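Local coordinates for protein protoporphyrinogen oxidase (Exiguobacterium sibiricum, PDB 3LOV) that binds FAD and probably oxidises coproporphyrinogen III to coproporphyrin III with molecular oxygen, a step of coproporphyrin-dependent heme b biosynthesis, at residues T54-G58 with I402-L406; L82-N86 with Q348-H352; T314-Q320 with P355-R361. All blocks are in the same frame, centred on the assembly; numbering follows the deposited sequence.

How the contacts relate
Contacts 1 and 3 lie on the mixed sheet in which strand 357-364 lies beside 307-318, and 307-318 beside 400-411; contact 2 adjoins it. Contact 3 pairs the first two strands; contact 1 lays residues 54-58 against the third, centres about 14 Å apart. Contact 2 uses the turn ahead of strand 357-364; its centre is about 17 Å from contact 1's, yet Thr54 CB lies 3.9 Å from His352 CD2, and about 15 Å from contact 3's, adjoining it only in sequence. Contacts 2 and 3 cross along the chain, both nested within the loop closed by contact 1. Segment 54-58, ahead of FAD-binding Asp60, is thus held against the sheet, Gly58 O meeting Arg361 NH1 at 2.7 Å.

Contact 1. Residues T54-G58 with I402-L406; sequences TIERG and IISRL
Arg57 lays one face of its guanidinium over Ile402, with CZ 3.5 Å from Ile402 CG2. The side chain is extended (chi1 m, chi2 and chi3 t), so NH1 arrives at Ser404 and donates to its OG at 3.2 Å with an N-H...O angle of 152°; Arg57 CG also lies 3.1 Å from Ser404 OG. The backbones run nearly in the same direction, 17° apart end to end, with Arg57 opposite Ser404 at a CA-CA distance of 5.9 Å. Residues 55-56 are extended; Arg57 then turns to phi/psi -91/-30. Ile402, Ser404 and Leu406 point CA-to-CB toward segment 54-58. At one end Ile55 CD1 meets Ile402 CD1 at 4.2 Å; at the other, Leu406 CD1 is 4.0 Å from Arg57 O and its CD2 4.2 Å from Gly58 CA. No backbone hydrogen bond joins the segments: Ile55 and Arg57 pair with strand 47-48 and its neighbour Ala46, whereas Ile402 and Ser404 pair with strand 307-318. A two-stranded hairpin therefore packs on the outermost strand of the mixed sheet, and Leu406, touching FAD and Lys44, brings this junction to the flavin cofactor pocket.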
loop_
_atom_site.group_PDB
_atom_site.type_symbol
_atom_site.label_atom_id
_atom_site.label_comp_id
_atom_site.label_asym_id
_atom_site.label_seq_id
_atom_site.Cartn_x
_atom_site.Cartn_y
_atom_site.Cartn_z
ATOM N N THR A 54 11.004 -15.841 8.140
ATOM C CA THR A 54 9.808 -14.985 8.305
ATOM C C THR A 54 9.773 -14.011 7.102
ATOM O O THR A 54 10.411 -12.949 7.090
ATOM C CB THR A 54 9.800 -14.207 9.651
ATOM O OG1 THR A 54 10.012 -15.117 10.740
ATOM C CG2 THR A 54 8.490 -13.462 9.886
ATOM N N ILE A 55 9.052 -14.402 6.069
ATOM C CA ILE A 55 9.102 -13.704 4.779
ATOM C C ILE A 55 7.687 -13.271 4.428
ATOM O O ILE A 55 6.792 -14.105 4.389
ATOM C CB ILE A 55 9.679 -14.630 3.703
ATOM C CG1 ILE A 55 11.155 -14.942 3.994
ATOM C CG2 ILE A 55 9.568 -14.010 2.306
ATOM C CD1 ILE A 55 11.715 -16.091 3.152
ATOM N N GLU A 56 7.489 -11.975 4.184
ATOM C CA GLU A 56 6.138 -11.444 3.909
ATOM C C GLU A 56 5.697 -11.737 2.475
ATOM O O GLU A 56 6.479 -11.602 1.550
ATOM C CB GLU A 56 6.053 -9.932 4.211
ATOM C CG GLU A 56 6.387 -9.573 5.674
ATOM C CD GLU A 56 5.396 -10.127 6.668
ATOM O OE1 GLU A 56 4.334 -10.622 6.239
ATOM O OE2 GLU A 56 5.665 -10.041 7.896
ATOM N N ARG A 57 4.464 -12.200 2.310
ATOM C CA ARG A 57 3.917 -12.477 1.001
ATOM C C ARG A 57 3.213 -11.281 0.422
ATOM O O ARG A 57 3.143 -11.149 -0.782
ATOM C CB ARG A 57 2.938 -13.635 1.034
ATOM C CG ARG A 57 3.598 -15.003 1.189
ATOM C CD ARG A 57 2.497 -16.032 1.042
ATOM N NE ARG A 57 2.918 -17.397 1.240
ATOM C CZ ARG A 57 2.986 -18.326 0.303
ATOM N NH1 ARG A 57 2.727 -18.046 -0.965
ATOM N NH2 ARG A 57 3.349 -19.549 0.645
ATOM N N GLY A 58 2.657 -10.436 1.283
ATOM C CA GLY A 58 2.000 -9.184 0.882
ATOM C C GLY A 58 2.727 -7.950 1.400
ATOM O O GLY A 58 3.908 -7.784 1.169
ATOM N N ILE A 402 8.872 -18.629 -3.545
ATOM C CA ILE A 402 7.547 -18.440 -2.936
ATOM C C ILE A 402 6.859 -17.361 -3.761
ATOM O O ILE A 402 7.331 -16.200 -3.829
ATOM C CB ILE A 402 7.647 -17.996 -1.428
ATOM C CG1 ILE A 402 8.462 -19.016 -0.593
ATOM C CG2 ILE A 402 6.206 -17.748 -0.798
ATOM C CD1 ILE A 402 9.251 -18.398 0.686
ATOM N N ILE A 403 5.765 -17.754 -4.420
ATOM C CA ILE A 403 4.990 -16.892 -5.300
ATOM C C ILE A 403 3.646 -16.532 -4.642
ATOM O O ILE A 403 2.950 -17.400 -4.153
ATOM C CB ILE A 403 4.713 -17.594 -6.663
ATOM C CG1 ILE A 403 5.996 -17.698 -7.503
ATOM C CG2 ILE A 403 3.680 -16.842 -7.458
ATOM C CD1 ILE A 403 5.825 -18.606 -8.745
ATOM N N SER A 404 3.310 -15.256 -4.603
ATOM C CA SER A 404 2.027 -14.807 -4.064
ATOM C C SER A 404 1.418 -13.823 -5.036
ATOM O O SER A 404 2.136 -13.132 -5.751
ATOM C CB SER A 404 2.224 -14.142 -2.716
ATOM O OG SER A 404 2.973 -15.002 -1.878
ATOM N N ARG A 405 0.095 -13.793 -5.092
ATOM C CA ARG A 405 -0.627 -13.011 -6.106
ATOM C C ARG A 405 -1.699 -12.207 -5.401
ATOM O O ARG A 405 -2.519 -12.770 -4.689
ATOM C CB ARG A 405 -1.286 -13.913 -7.172
ATOM C CG ARG A 405 -0.304 -14.559 -8.167
ATOM C CD ARG A 405 -1.018 -15.501 -9.143
ATOM N NE ARG A 405 -0.113 -16.050 -10.150
ATOM C CZ ARG A 405 0.649 -17.121 -9.986
ATOM N NH1 ARG A 405 0.628 -17.790 -8.838
ATOM N NH2 ARG A 405 1.424 -17.541 -10.988
ATOM N N LEU A 406 -1.675 -10.899 -5.609
ATOM C CA LEU A 406 -2.617 -9.981 -5.003
ATOM C C LEU A 406 -3.458 -9.381 -6.119
ATOM O O LEU A 406 -3.089 -8.333 -6.706
ATOM C CB LEU A 406 -1.852 -8.939 -4.218
ATOM C CG LEU A 406 -0.977 -9.584 -3.121
ATOM C CD1 LEU A 406 0.520 -9.791 -3.552
ATOM C CD2 LEU A 406 -1.067 -8.744 -1.909
#

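Contact 2. Residues L82-N86 with Q348-H352; sequences LVRNN and QKWNH
The end of helix 346-349 and the turn after it dock on strand 82-84, an outer strand of a small antiparallel sheet, and on the extended residues 85-86 that follow. Gln348 and Lys349 retain helical phi/psi, and the nearest CA pair is Lys349 and Asn86, 4.8 Å apart. Gln348 offers its O to Asn86 ND2 at 3.2 Å. The O of Lys349 then accepts from Asn86 N at 2.9 Å, almost linearly at 174°, and lies 3.6 Å from Asn85 CA in a CA-H...O contact. The all-trans Lys349 side chain points CA-to-CB away from segment 82-86 and ends in a salt bridge from NZ to Asp60, an FAD-binding residue. Trp350, the first residue to leave helical geometry (-122/112), points CA-to-CB away, but with chi1 m and chi2 105° its six-membered ring comes back against residues 83-85. Asn85 CB sits over that ring, 3.9 Å from the centroid and 24° off the normal, a CH-pi contact; Trp350 CZ3 is 3.3 Å from Asn85 N and 4.2 Å from Val83 CG2. Its NE1 also bonds Asp60, so lysine and tryptophan grip the same carboxylate. Asn351 adds OD1 to Asn86 ND2 at 2.8 Å, giving that amide two acceptors, and its N reaches Arg84 O through water 1, 3.1 Å from Asn351 N and 2.7 Å from Arg84 O. His352, with chi1 p, closes the contact by placing ND1 3.8 Å from Val83 CG2.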
loop_
_atom_site.group_PDB
_atom_site.type_symbol
_atom_site.label_atom_id
_atom_site.label_comp_id
_atom_site.label_asym_id
_atom_site.label_seq_id
_atom_site.Cartn_x
_atom_site.Cartn_y
_atom_site.Cartn_z
ATOM N N LEU A 82 8.269 -5.305 17.599
ATOM C CA LEU A 82 8.417 -4.272 16.589
ATOM C C LEU A 82 9.880 -4.202 16.166
ATOM O O LEU A 82 10.779 -4.165 17.009
ATOM C CB LEU A 82 7.972 -2.902 17.112
ATOM C CG LEU A 82 6.473 -2.609 17.165
ATOM C CD1 LEU A 82 6.121 -1.442 18.043
ATOM C CD2 LEU A 82 5.917 -2.384 15.764
ATOM N N VAL A 83 10.106 -4.186 14.863
ATOM C CA VAL A 83 11.417 -4.014 14.330
ATOM C C VAL A 83 11.329 -2.917 13.290
ATOM O O VAL A 83 10.260 -2.639 12.732
ATOM C CB VAL A 83 11.972 -5.322 13.780
ATOM C CG1 VAL A 83 12.412 -6.255 14.971
ATOM C CG2 VAL A 83 10.927 -6.054 12.873
ATOM N N ARG A 84 12.458 -2.255 13.087
ATOM C CA ARG A 84 12.616 -1.283 12.030
ATOM C C ARG A 84 13.460 -1.828 10.890
ATOM O O ARG A 84 14.274 -2.758 11.055
ATOM C CB ARG A 84 13.312 -0.068 12.580
ATOM C CG ARG A 84 12.554 0.630 13.642
ATOM C CD ARG A 84 13.250 1.943 13.903
ATOM N NE ARG A 84 12.787 2.487 15.151
ATOM C CZ ARG A 84 11.746 3.294 15.290
ATOM N NH1 ARG A 84 11.013 3.673 14.234
ATOM N NH2 ARG A 84 11.437 3.719 16.505
ATOM N N ASN A 85 13.235 -1.250 9.720
ATOM C CA ASN A 85 13.983 -1.591 8.549
ATOM C C ASN A 85 15.394 -1.025 8.599
ATOM O O ASN A 85 15.608 0.062 9.112
ATOM C CB ASN A 85 13.267 -1.123 7.285
ATOM C CG ASN A 85 13.296 0.351 7.106
ATOM O OD1 ASN A 85 12.560 1.099 7.763
ATOM N ND2 ASN A 85 14.135 0.801 6.195
ATOM N N ASN A 86 16.334 -1.788 8.055
ATOM C CA ASN A 86 17.705 -1.324 7.832
ATOM C C ASN A 86 17.749 -0.480 6.580
ATOM O O ASN A 86 17.092 -0.804 5.565
ATOM C CB ASN A 86 18.644 -2.522 7.608
ATOM C CG ASN A 86 18.828 -3.353 8.851
ATOM O OD1 ASN A 86 18.908 -2.818 9.943
ATOM N ND2 ASN A 86 18.880 -4.663 8.694
ATOM N N GLN A 348 18.848 -8.193 3.776
ATOM C CA GLN A 348 19.492 -6.906 4.079
ATOM C C GLN A 348 18.546 -5.891 4.743
ATOM O O GLN A 348 18.977 -5.070 5.540
ATOM C CB GLN A 348 20.055 -6.253 2.808
ATOM C CG GLN A 348 21.035 -7.092 2.017
ATOM C CD GLN A 348 22.295 -7.326 2.776
ATOM O OE1 GLN A 348 22.516 -8.427 3.275
ATOM N NE2 GLN A 348 23.128 -6.285 2.903
ATOM N N LYS A 349 17.272 -5.914 4.383
ATOM C CA LYS A 349 16.336 -4.879 4.852
ATOM C C LYS A 349 15.824 -5.269 6.243
ATOM O O LYS A 349 15.663 -4.408 7.085
ATOM C CB LYS A 349 15.187 -4.730 3.851
ATOM C CG LYS A 349 14.112 -3.685 4.202
ATOM C CD LYS A 349 13.102 -3.540 3.058
ATOM C CE LYS A 349 11.956 -2.603 3.391
ATOM N NZ LYS A 349 10.775 -2.900 2.552
ATOM N N TRP A 350 15.601 -6.560 6.467
ATOM C CA TRP A 350 15.079 -7.088 7.742
ATOM C C TRP A 350 16.008 -8.124 8.395
ATOM O O TRP A 350 16.150 -9.242 7.900
ATOM C CB TRP A 350 13.678 -7.721 7.567
ATOM C CG TRP A 350 12.732 -6.794 6.988
ATOM C CD1 TRP A 350 12.260 -6.804 5.698
ATOM C CD2 TRP A 350 12.128 -5.667 7.628
ATOM N NE1 TRP A 350 11.418 -5.733 5.495
ATOM C CE2 TRP A 350 11.320 -5.019 6.661
ATOM C CE3 TRP A 350 12.198 -5.124 8.917
ATOM C CZ2 TRP A 350 10.564 -3.901 6.954
ATOM C CZ3 TRP A 350 11.425 -3.984 9.197
ATOM C CH2 TRP A 350 10.642 -3.386 8.213
ATOM N N ASN A 351 16.598 -7.752 9.531
ATOM C CA ASN A 351 17.449 -8.659 10.286
ATOM C C ASN A 351 16.740 -9.958 10.641
ATOM O O ASN A 351 17.342 -10.997 10.583
ATOM C CB ASN A 351 17.989 -7.962 11.544
ATOM C CG ASN A 351 19.095 -6.947 11.227
ATOM O OD1 ASN A 351 19.622 -6.911 10.121
ATOM N ND2 ASN A 351 19.471 -6.142 12.218
ATOM N N HIS A 352 15.452 -9.912 10.955
ATOM C CA HIS A 352 14.720 -11.097 11.447
ATOM C C HIS A 352 14.249 -12.127 10.414
ATOM O O HIS A 352 13.896 -13.259 10.764
ATOM C CB HIS A 352 13.472 -10.630 12.214
ATOM C CG HIS A 352 12.352 -10.144 11.326
ATOM N ND1 HIS A 352 12.322 -8.879 10.788
ATOM C CD2 HIS A 352 11.208 -10.745 10.919
ATOM C CE1 HIS A 352 11.211 -8.719 10.085
ATOM N NE2 HIS A 352 10.515 -9.839 10.151
HETATM O O HOH W 1 15.658 -5.124 10.842
#

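Contact 3. Residues T314-Q320 with P355-R361; sequences TMIFDQQ and PDHTVLR
Strands 307-318 and 357-364, inner neighbours in the mixed sheet with 400-411 on the far side of 307-318, pair antiparallel from Thr314-Arg361 to Phe317-Thr358; the axes of the short segments approach to 4.6 Å at 168°. Met315-Leu360 and Phe317-Thr358 are hydrogen-bonded pairs: Met315 N to Leu360 O 2.7 Å, Leu360 N to Met315 O 2.9 Å, Phe317 N to Thr358 O 2.8 Å, Thr358 N to Phe317 O 3.1 Å. Thr314-Arg361 and Ile316-Val359 are non-hydrogen-bonded. One face carries Phe317 (chi1 m), whose CE2 meets Leu360 CD1 (m, t) at 4.1 Å; selenomethionine Met315 (m, t, t) extends onto helix 377-392. On the other, Val359 (t) puts CG1 3.4 Å from Thr314 CG2 and CG2 4.1 Å from Ile316 CG1. Thr358 (m) receives a weak hydrogen bond at OG1 from Gln320 N, 3.1 Å. Arg361 (t, t, p) sets CG 3.2 Å from Thr314 OG1. The chemistry implies largely apolar faces on backbone-bonded strands, buried Arg361 hydrogen-bonding Gly58 O just ahead of FAD-binding Asp60.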
loop_
_atom_site.group_PDB
_atom_site.type_symbol
_atom_site.label_atom_id
_atom_site.label_comp_id
_atom_site.label_asym_id
_atom_site.label_seq_id
_atom_site.Cartn_x
_atom_site.Cartn_y
_atom_site.Cartn_z
ATOM N N THR A 314 9.516 -14.481 -4.354
ATOM C CA THR A 314 10.593 -14.460 -3.389
ATOM C C THR A 314 11.473 -15.649 -3.681
ATOM O O THR A 314 10.975 -16.746 -3.830
ATOM C CB THR A 314 10.087 -14.534 -1.933
ATOM O OG1 THR A 314 9.452 -13.291 -1.576
ATOM C CG2 THR A 314 11.264 -14.800 -0.987
HETATM N N MSE A 315 12.776 -15.406 -3.807
HETATM C CA MSE A 315 13.762 -16.473 -4.068
HETATM C C MSE A 315 14.753 -16.579 -2.909
HETATM O O MSE A 315 15.409 -15.590 -2.569
HETATM C CB MSE A 315 14.528 -16.161 -5.343
HETATM C CG MSE A 315 13.711 -16.367 -6.584
HETATM SE SE MSE A 315 14.300 -15.233 -8.024
HETATM C CE MSE A 315 13.576 -16.432 -9.322
ATOM N N ILE A 316 14.819 -17.774 -2.316
ATOM C CA ILE A 316 15.680 -18.079 -1.187
ATOM C C ILE A 316 16.913 -18.761 -1.761
ATOM O O ILE A 316 16.812 -19.777 -2.415
ATOM C CB ILE A 316 15.004 -19.034 -0.163
ATOM C CG1 ILE A 316 13.910 -18.302 0.643
ATOM C CG2 ILE A 316 16.077 -19.627 0.799
ATOM C CD1 ILE A 316 12.882 -19.216 1.312
ATOM N N PHE A 317 18.075 -18.178 -1.502
ATOM C CA PHE A 317 19.360 -18.742 -1.906
ATOM C C PHE A 317 20.186 -19.071 -0.696
ATOM O O PHE A 317 20.115 -18.358 0.311
ATOM C CB PHE A 317 20.158 -17.700 -2.668
ATOM C CG PHE A 317 19.502 -17.238 -3.920
ATOM C CD1 PHE A 317 19.718 -17.915 -5.122
ATOM C CD2 PHE A 317 18.657 -16.132 -3.904
ATOM C CE1 PHE A 317 19.115 -17.480 -6.298
ATOM C CE2 PHE A 317 18.062 -15.694 -5.066
ATOM C CZ PHE A 317 18.278 -16.367 -6.269
ATOM N N ASP A 318 21.030 -20.094 -0.799
ATOM C CA ASP A 318 22.064 -20.294 0.212
ATOM C C ASP A 318 22.891 -19.004 0.315
ATOM O O ASP A 318 23.086 -18.302 -0.682
ATOM C CB ASP A 318 22.938 -21.514 -0.121
ATOM C CG ASP A 318 22.314 -22.824 0.350
ATOM O OD1 ASP A 318 21.867 -22.872 1.520
ATOM O OD2 ASP A 318 22.273 -23.800 -0.441
ATOM N N GLN A 319 23.319 -18.671 1.533
ATOM C CA GLN A 319 23.997 -17.406 1.793
ATOM C C GLN A 319 25.085 -17.186 0.756
ATOM O O GLN A 319 25.822 -18.110 0.434
ATOM C CB GLN A 319 24.587 -17.397 3.200
ATOM C CG GLN A 319 25.175 -16.051 3.600
ATOM C CD GLN A 319 24.607 -15.528 4.915
ATOM O OE1 GLN A 319 23.393 -15.489 5.105
ATOM N NE2 GLN A 319 25.484 -15.109 5.817
ATOM N N GLN A 320 25.177 -15.965 0.239
ATOM C CA GLN A 320 25.989 -15.669 -0.940
ATOM C C GLN A 320 27.244 -14.936 -0.569
ATOM O O GLN A 320 27.179 -13.998 0.234
ATOM C CB GLN A 320 25.206 -14.798 -1.920
ATOM C CG GLN A 320 24.159 -15.562 -2.690
ATOM C CD GLN A 320 24.754 -16.404 -3.793
ATOM O OE1 GLN A 320 25.570 -15.924 -4.579
ATOM N NE2 GLN A 320 24.341 -17.663 -3.867
ATOM N N PRO A 355 18.010 -15.100 8.523
ATOM C CA PRO A 355 19.316 -14.839 9.126
ATOM C C PRO A 355 20.536 -15.390 8.361
ATOM O O PRO A 355 21.556 -14.686 8.239
ATOM C CB PRO A 355 19.195 -15.528 10.494
ATOM C CG PRO A 355 18.145 -16.603 10.285
ATOM C CD PRO A 355 17.155 -15.927 9.395
ATOM N N ASP A 356 20.442 -16.623 7.857
ATOM C CA ASP A 356 21.599 -17.264 7.216
ATOM C C ASP A 356 21.389 -17.526 5.746
ATOM O O ASP A 356 21.784 -18.575 5.230
ATOM C CB ASP A 356 21.896 -18.571 7.922
ATOM C CG ASP A 356 22.332 -18.345 9.340
ATOM O OD1 ASP A 356 23.404 -17.724 9.512
ATOM O OD2 ASP A 356 21.583 -18.738 10.261
ATOM N N HIS A 357 20.760 -16.575 5.067
ATOM C CA HIS A 357 20.455 -16.739 3.659
ATOM C C HIS A 357 20.393 -15.418 2.937
ATOM O O HIS A 357 20.300 -14.362 3.553
ATOM C CB HIS A 357 19.106 -17.449 3.478
ATOM C CG HIS A 357 19.065 -18.834 4.032
ATOM N ND1 HIS A 357 18.989 -19.089 5.383
ATOM C CD2 HIS A 357 19.047 -20.040 3.417
ATOM C CE1 HIS A 357 18.925 -20.393 5.578
ATOM N NE2 HIS A 357 18.964 -20.994 4.401
ATOM N N THR A 358 20.438 -15.512 1.609
ATOM C CA THR A 358 20.244 -14.396 0.734
ATOM C C THR A 358 18.848 -14.601 0.187
ATOM O O THR A 358 18.553 -15.636 -0.435
ATOM C CB THR A 358 21.288 -14.395 -0.382
ATOM O OG1 THR A 358 22.578 -14.190 0.207
ATOM C CG2 THR A 358 21.035 -13.288 -1.398
ATOM N N VAL A 359 17.975 -13.621 0.433
ATOM C CA VAL A 359 16.599 -13.712 -0.038
ATOM C C VAL A 359 16.229 -12.480 -0.830
ATOM O O VAL A 359 16.347 -11.352 -0.321
ATOM C CB VAL A 359 15.650 -13.882 1.128
ATOM C CG1 VAL A 359 14.205 -14.046 0.625
ATOM C CG2 VAL A 359 16.108 -15.088 2.003
ATOM N N LEU A 360 15.778 -12.713 -2.066
ATOM C CA LEU A 360 15.349 -11.644 -2.962
ATOM C C LEU A 360 13.813 -11.708 -3.112
ATOM O O LEU A 360 13.239 -12.776 -3.292
ATOM C CB LEU A 360 16.069 -11.723 -4.328
ATOM C CG LEU A 360 17.619 -11.607 -4.396
ATOM C CD1 LEU A 360 18.141 -11.713 -5.845
ATOM C CD2 LEU A 360 18.129 -10.301 -3.780
ATOM N N ARG A 361 13.144 -10.568 -2.995
ATOM C CA ARG A 361 11.680 -10.490 -3.251
ATOM C C ARG A 361 11.441 -9.511 -4.402
ATOM O O ARG A 361 11.692 -8.324 -4.254
ATOM C CB ARG A 361 10.846 -10.073 -2.014
ATOM C CG ARG A 361 9.303 -10.219 -2.269
ATOM C CD ARG A 361 8.389 -10.175 -1.043
ATOM N NE ARG A 361 8.154 -8.824 -0.565
ATOM C CZ ARG A 361 7.021 -8.388 0.011
ATOM N NH1 ARG A 361 5.975 -9.190 0.217
ATOM N NH2 ARG A 361 6.933 -7.126 0.378
#